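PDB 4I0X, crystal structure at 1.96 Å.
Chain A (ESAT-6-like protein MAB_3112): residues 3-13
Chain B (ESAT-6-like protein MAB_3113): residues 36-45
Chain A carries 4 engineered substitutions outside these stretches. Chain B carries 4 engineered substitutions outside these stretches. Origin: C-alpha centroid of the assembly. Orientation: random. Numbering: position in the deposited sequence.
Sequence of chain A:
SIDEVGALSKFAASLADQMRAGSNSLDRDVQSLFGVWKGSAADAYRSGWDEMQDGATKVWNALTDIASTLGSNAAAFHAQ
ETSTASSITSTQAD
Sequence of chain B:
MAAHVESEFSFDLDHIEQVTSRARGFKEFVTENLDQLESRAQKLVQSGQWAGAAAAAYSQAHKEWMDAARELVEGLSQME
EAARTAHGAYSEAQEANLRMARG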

# COMPACT_ATOMS: atom_id res chain seq x y z
N ASP A 3 -10.35 -19.74 -15.36
CA ASP A 3 -9.76 -18.57 -16.01
C ASP A 3 -9.68 -17.44 -15.02
O ASP A 3 -8.78 -16.61 -15.10
CB ASP A 3 -10.60 -18.14 -17.22
CG ASP A 3 -10.09 -16.84 -17.86
OD1 ASP A 3 -9.05 -16.87 -18.56
OD2 ASP A 3 -10.74 -15.79 -17.67
N GLU A 4 -10.63 -17.39 -14.09
CA GLU A 4 -10.57 -16.40 -13.02
C GLU A 4 -9.28 -16.56 -12.21
O GLU A 4 -8.74 -15.59 -11.70
CB GLU A 4 -11.80 -16.48 -12.13
CG GLU A 4 -11.83 -15.48 -11.00
CD GLU A 4 -12.08 -14.03 -11.46
OE1 GLU A 4 -12.82 -13.30 -10.76
OE2 GLU A 4 -11.52 -13.63 -12.50
N VAL A 5 -8.76 -17.78 -12.14
CA VAL A 5 -7.52 -18.00 -11.38
C VAL A 5 -6.34 -17.31 -12.05
O VAL A 5 -5.61 -16.56 -11.40
CB VAL A 5 -7.21 -19.49 -11.23
CG1 VAL A 5 -5.85 -19.69 -10.59
CG2 VAL A 5 -8.30 -20.16 -10.39
N GLY A 6 -6.16 -17.58 -13.35
CA GLY A 6 -5.21 -16.84 -14.16
C GLY A 6 -5.42 -15.33 -14.13
O GLY A 6 -4.46 -14.55 -14.09
N ALA A 7 -6.68 -14.90 -14.12
CA ALA A 7 -6.95 -13.45 -14.09
C ALA A 7 -6.50 -12.81 -12.78
O ALA A 7 -5.95 -11.68 -12.75
CB ALA A 7 -8.42 -13.17 -14.37
N LEU A 8 -6.72 -13.51 -11.68
CA LEU A 8 -6.31 -12.96 -10.39
C LEU A 8 -4.81 -12.98 -10.22
O LEU A 8 -4.26 -12.11 -9.57
CB LEU A 8 -6.97 -13.73 -9.24
CG LEU A 8 -8.48 -13.48 -9.18
CD1 LEU A 8 -9.13 -14.32 -8.09
CD2 LEU A 8 -8.75 -12.02 -8.95
N SER A 9 -4.14 -13.98 -10.79
CA SER A 9 -2.70 -14.00 -10.73
C SER A 9 -2.11 -12.80 -11.46
O SER A 9 -1.14 -12.20 -11.00
CB SER A 9 -2.14 -15.28 -11.31
OG SER A 9 -0.72 -15.25 -11.25
N LYS A 10 -2.69 -12.46 -12.60
CA LYS A 10 -2.22 -11.34 -13.41
C LYS A 10 -2.55 -10.05 -12.71
O LYS A 10 -1.76 -9.09 -12.71
CB LYS A 10 -2.83 -11.35 -14.81
CG LYS A 10 -2.39 -12.54 -15.64
CD LYS A 10 -2.98 -12.51 -17.04
CE LYS A 10 -2.21 -11.52 -17.89
NZ LYS A 10 -2.64 -11.55 -19.31
N PHE A 11 -3.71 -10.02 -12.07
CA PHE A 11 -4.13 -8.81 -11.36
C PHE A 11 -3.20 -8.53 -10.19
O PHE A 11 -2.67 -7.42 -10.05
CB PHE A 11 -5.55 -8.97 -10.87
CG PHE A 11 -6.15 -7.72 -10.28
CD1 PHE A 11 -5.76 -7.29 -9.03
CD2 PHE A 11 -7.10 -6.99 -10.97
CE1 PHE A 11 -6.32 -6.14 -8.47
CE2 PHE A 11 -7.65 -5.84 -10.41
CZ PHE A 11 -7.25 -5.42 -9.16
N ALA A 12 -2.97 -9.53 -9.35
CA ALA A 12 -2.07 -9.37 -8.21
C ALA A 12 -0.64 -8.97 -8.66
O ALA A 12 -0.01 -8.12 -8.05
CB ALA A 12 -2.04 -10.67 -7.42
N ALA A 13 -0.14 -9.60 -9.71
CA ALA A 13 1.19 -9.32 -10.21
C ALA A 13 1.29 -7.88 -10.72
O ALA A 13 2.26 -7.18 -10.41
CB ALA A 13 1.56 -10.26 -11.31
N GLN B 36 -10.82 -4.94 -4.74
CA GLN B 36 -11.32 -5.62 -5.94
C GLN B 36 -10.80 -7.07 -5.95
O GLN B 36 -11.53 -8.02 -6.27
CB GLN B 36 -10.89 -4.85 -7.20
CG GLN B 36 -11.32 -5.54 -8.45
CD GLN B 36 -11.02 -4.77 -9.74
OE1 GLN B 36 -10.72 -3.57 -9.73
NE2 GLN B 36 -11.09 -5.49 -10.86
N LEU B 37 -9.54 -7.23 -5.59
CA LEU B 37 -8.91 -8.54 -5.50
C LEU B 37 -9.59 -9.42 -4.46
O LEU B 37 -9.93 -10.57 -4.74
CB LEU B 37 -7.43 -8.36 -5.15
CG LEU B 37 -6.58 -9.61 -4.99
CD1 LEU B 37 -6.83 -10.55 -6.14
CD2 LEU B 37 -5.11 -9.21 -4.91
N GLU B 38 -9.80 -8.87 -3.25
CA GLU B 38 -10.43 -9.62 -2.17
C GLU B 38 -11.84 -10.06 -2.57
O GLU B 38 -12.24 -11.19 -2.32
CB GLU B 38 -10.51 -8.80 -0.88
CG GLU B 38 -9.19 -8.44 -0.26
CD GLU B 38 -9.30 -7.44 0.92
OE1 GLU B 38 -10.41 -6.96 1.23
OE2 GLU B 38 -8.24 -7.12 1.53
N SER B 39 -12.58 -9.14 -3.19
CA SER B 39 -13.94 -9.41 -3.60
C SER B 39 -14.01 -10.57 -4.61
O SER B 39 -14.88 -11.45 -4.51
CB SER B 39 -14.55 -8.11 -4.17
OG SER B 39 -15.69 -8.35 -4.96
N ARG B 40 -13.11 -10.60 -5.59
CA ARG B 40 -13.15 -11.66 -6.60
C ARG B 40 -12.61 -12.97 -6.04
O ARG B 40 -13.15 -14.04 -6.33
CB ARG B 40 -12.39 -11.25 -7.86
CG ARG B 40 -13.01 -10.07 -8.53
CD ARG B 40 -12.06 -9.43 -9.47
NE ARG B 40 -11.82 -10.30 -10.62
CZ ARG B 40 -11.00 -10.00 -11.61
NH1 ARG B 40 -10.34 -8.84 -11.60
NH2 ARG B 40 -10.82 -10.86 -12.61
N ALA B 41 -11.59 -12.89 -5.21
CA ALA B 41 -11.01 -14.09 -4.62
C ALA B 41 -11.93 -14.72 -3.58
O ALA B 41 -12.04 -15.94 -3.49
CB ALA B 41 -9.63 -13.79 -4.02
N GLN B 42 -12.60 -13.88 -2.79
CA GLN B 42 -13.45 -14.39 -1.73
C GLN B 42 -14.65 -15.12 -2.31
O GLN B 42 -15.13 -16.08 -1.71
CB GLN B 42 -13.89 -13.28 -0.75
CG GLN B 42 -13.08 -13.29 0.55
CD GLN B 42 -12.48 -11.92 0.93
OE1 GLN B 42 -11.25 -11.71 0.81
NE2 GLN B 42 -13.34 -11.01 1.40
N LYS B 43 -15.12 -14.70 -3.48
CA LYS B 43 -16.14 -15.49 -4.17
C LYS B 43 -15.64 -16.92 -4.35
O LYS B 43 -16.41 -17.88 -4.15
CB LYS B 43 -16.55 -14.89 -5.51
CG LYS B 43 -17.30 -13.57 -5.36
CD LYS B 43 -17.77 -13.00 -6.70
CE LYS B 43 -18.38 -11.61 -6.53
NZ LYS B 43 -19.68 -11.63 -5.79
N LEU B 44 -14.37 -17.08 -4.71
CA LEU B 44 -13.87 -18.43 -5.01
C LEU B 44 -13.79 -19.30 -3.75
O LEU B 44 -14.03 -20.49 -3.80
CB LEU B 44 -12.51 -18.36 -5.71
CG LEU B 44 -12.54 -17.58 -7.03
CD1 LEU B 44 -11.24 -17.73 -7.80
CD2 LEU B 44 -13.73 -18.03 -7.88
N VAL B 45 -13.43 -18.70 -2.62
CA VAL B 45 -13.42 -19.46 -1.38
C VAL B 45 -14.85 -19.78 -1.00
O VAL B 45 -15.16 -20.89 -0.56
CB VAL B 45 -12.69 -18.69 -0.24
CG1 VAL B 45 -12.74 -19.48 1.03
CG2 VAL B 45 -11.22 -18.45 -0.61
O HOH W 1 -14.13 -14.12 -8.76

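Two helical segments from different polypeptides pack against each other here, A:Glu4 to A:Ala13 and B:Gln36 to B:Val45. Their N-to-C directions differ by 152°, so they run roughly antiparallel, and their axes approach to 10.9 Å. Regular i to i+4 backbone bonds, such as A:Leu8 N to A:Glu4 O at 2.9 Å, set the spacing of side chains along chain A. The chain B stretch is helical throughout, although its bonds from B:Lys43 N and B:Leu44 N are weak. The backbones are in register at A:Leu8 and B:Leu37, whose CA atoms lie 7.1 Å apart. Because the directions oppose, A:Glu4 meets the later part of the chain B segment and A:Phe11 the earlier part.

The packing rests on two reciprocal knobs. A:Leu8 leaves its helix sideways, but its m,t rotamer carries the end of the chain inward, into a hole formed by B:Leu37, B:Arg40, B:Ala41 and B:Leu44. Its CD2 lies 3.7 Å from B:Leu37 CD1, while its CD1 is 4.0 Å from B:Leu44 CD1 and 4.1 Å from B:Ala41 CB. The branched tip thus touches leucines at both ends of the hole, and the small B:Ala41, itself buried, forms part of the wall. A:Ala12 plays a similar modest part, its CB 4.2 Å from B:Leu37 CD2.

The answering knob is B:Arg40, set among A:Glu4, A:Ala7, A:Leu8 and A:Phe11. Its CA-to-CB bond points toward chain A, and the long side chain serves two purposes: A:Leu8 CD2 lies 3.9 Å from its CB and over one face of the guanidinium, while A:Glu4 engages the group at its edge. That salt bridge is bidentate, with B:Arg40 NE donating to A:Glu4 OE1 at 3.2 Å and B:Arg40 NH2 to A:Glu4 OE2 at 2.9 Å, both nearly straight. A water reinforces the link, donating to A:Glu4 OE1 at 2.5 Å and to the backbone B:Arg40 O at 2.6 Å. A:Ala7 points toward chain B yet stays short, its CB 3.8 Å from B:Arg40 NH2.

The A:Phe11 ring lies at the other end of the contact: CE1 is 4.1 Å from B:Leu37 CB, and CE2 is 3.5 Å from B:Gln36 NE2. The exposed glutamine suits this margin, offering contact while remaining open to solvent. In all, 519 Å² is buried, and the design rule is legible: leucines for the apolar packing, alanines that make close contact with a short side chain, and a central arginine whose charge is paired with a glutamate.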